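Local coordinates for protein SAM-dependent methyltransferase (PDB 1WZN) that binds S-adenosylhomocysteine and probably transfers methyl groups from S-adenosylmethionine to an acceptor, at residues F34-K39 with L232-S237. Numbering follows the deposited sequence.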
# COMPACT_ATOMS: atom_id res chain seq x y z
N PHE A 34 3.43 -33.80 24.64
CA PHE A 34 2.99 -34.99 25.38
C PHE A 34 4.06 -35.42 26.38
O PHE A 34 3.78 -35.72 27.54
CB PHE A 34 2.74 -36.18 24.43
CG PHE A 34 1.54 -36.04 23.54
CD1 PHE A 34 0.53 -35.12 23.81
CD2 PHE A 34 1.39 -36.88 22.43
CE1 PHE A 34 -0.61 -35.04 23.00
CE2 PHE A 34 0.26 -36.81 21.62
CZ PHE A 34 -0.74 -35.89 21.90
N LYS A 35 5.31 -35.42 25.92
CA LYS A 35 6.44 -35.83 26.74
C LYS A 35 6.80 -34.88 27.88
O LYS A 35 7.07 -35.32 29.00
CB LYS A 35 7.66 -36.05 25.86
CG LYS A 35 8.96 -36.28 26.61
CD LYS A 35 10.13 -36.39 25.65
CE LYS A 35 11.46 -36.43 26.37
NZ LYS A 35 12.61 -36.41 25.42
N GLU A 36 6.81 -33.58 27.59
CA GLU A 36 7.20 -32.60 28.59
C GLU A 36 6.09 -31.93 29.39
O GLU A 36 6.29 -31.59 30.56
CB GLU A 36 8.05 -31.51 27.93
CG GLU A 36 9.30 -32.00 27.21
CD GLU A 36 10.26 -32.73 28.14
OE1 GLU A 36 10.36 -32.34 29.32
OE2 GLU A 36 10.92 -33.68 27.67
N ASP A 37 4.92 -31.74 28.79
CA ASP A 37 3.83 -31.08 29.51
C ASP A 37 2.81 -31.99 30.17
O ASP A 37 2.30 -31.67 31.25
CB ASP A 37 3.13 -30.09 28.58
CG ASP A 37 4.04 -28.94 28.20
OD1 ASP A 37 4.46 -28.21 29.11
OD2 ASP A 37 4.34 -28.78 27.00
N ALA A 38 2.48 -33.11 29.54
CA ALA A 38 1.52 -34.03 30.13
C ALA A 38 2.09 -34.63 31.41
O ALA A 38 3.31 -34.74 31.56
CB ALA A 38 1.18 -35.14 29.13
N LYS A 39 1.22 -35.02 32.33
CA LYS A 39 1.66 -35.62 33.58
C LYS A 39 1.22 -37.07 33.64
O LYS A 39 0.97 -37.63 34.71
CB LYS A 39 1.09 -34.85 34.78
CG LYS A 39 1.60 -33.42 34.90
CD LYS A 39 3.11 -33.39 35.01
CE LYS A 39 3.62 -31.97 35.24
NZ LYS A 39 5.10 -31.92 35.29
N LEU A 232 6.10 -23.83 16.91
CA LEU A 232 6.62 -25.18 17.16
C LEU A 232 7.74 -25.31 18.18
O LEU A 232 8.63 -26.15 18.03
CB LEU A 232 7.05 -25.82 15.84
CG LEU A 232 5.99 -25.83 14.74
CD1 LEU A 232 6.52 -26.57 13.52
CD2 LEU A 232 4.72 -26.51 15.26
N LYS A 233 7.69 -24.50 19.23
CA LYS A 233 8.69 -24.56 20.29
C LYS A 233 7.96 -24.39 21.60
O LYS A 233 6.97 -23.67 21.67
CB LYS A 233 9.72 -23.44 20.13
CG LYS A 233 10.59 -23.54 18.89
CD LYS A 233 11.61 -22.41 18.84
CE LYS A 233 12.50 -22.52 17.61
NZ LYS A 233 13.25 -23.82 17.57
N ARG A 234 8.43 -25.07 22.65
CA ARG A 234 7.79 -24.95 23.95
C ARG A 234 8.26 -23.67 24.63
O ARG A 234 8.76 -23.68 25.75
CB ARG A 234 8.09 -26.18 24.81
CG ARG A 234 7.38 -27.44 24.31
CD ARG A 234 7.61 -28.65 25.21
NE ARG A 234 7.11 -28.44 26.56
CZ ARG A 234 7.89 -28.21 27.62
NH1 ARG A 234 9.21 -28.15 27.47
NH2 ARG A 234 7.36 -28.04 28.82
N GLU A 235 8.08 -22.57 23.91
CA GLU A 235 8.43 -21.24 24.39
C GLU A 235 7.63 -20.25 23.55
O GLU A 235 7.03 -20.64 22.54
CB GLU A 235 9.94 -20.98 24.22
CG GLU A 235 10.46 -21.14 22.80
CD GLU A 235 11.96 -20.94 22.70
OE1 GLU A 235 12.71 -21.68 23.38
OE2 GLU A 235 12.40 -20.05 21.94
N LEU A 236 7.60 -18.99 23.97
CA LEU A 236 6.87 -17.97 23.23
C LEU A 236 7.80 -16.80 22.96
O LEU A 236 8.34 -16.22 23.90
CB LEU A 236 5.65 -17.50 24.02
CG LEU A 236 4.73 -16.47 23.34
CD1 LEU A 236 4.02 -17.12 22.16
CD2 LEU A 236 3.70 -15.96 24.35
N SER A 237 8.00 -16.48 21.69
CA SER A 237 8.87 -15.37 21.33
C SER A 237 8.00 -14.20 20.88
O SER A 237 6.93 -14.39 20.29
CB SER A 237 9.83 -15.78 20.21
OG SER A 237 10.67 -16.83 20.64
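With CG anti to the carbonyl carbon (chi1 -70°), the R234 side chain runs out extended, then bends at chi3 (61°), which brings the NE side of its guanidinium up to D37. The carboxylate of D37 comes from the opposite direction and is gripped side-on in a two-bond salt bridge. R234 NE donates to D37 OD2 at 2.8 Å and R234 NH2 to D37 OD1 at 2.9 Å, both almost straight. The acceptors lie in the guanidinium plane, yet each is met from above the carboxylate plane, the two groups being inclined by 49°. E36 packs differently: its CB sits over one guanidinium face, 3.3 Å from R234 CZ, while its carboxylate makes no bond to the guanidinium, E36 OE1 staying 4.7 Å from R234 NH1. In the Rossmann-like methyltransferase fold, this clamp ties segment 34-39 to the loop between the antiparallel strands 225-230 and 242-248. R234 centres an inverse gamma turn there, closed by E235 N to K233 O at 2.7 Å. D37 is buried, and its OD1 is also hydrogen-bonded to Y229 OH from strand 225-230, which gives OD1 a second partner besides R234 NH2; Y229, F29 and E32 also touch the R234 side chain.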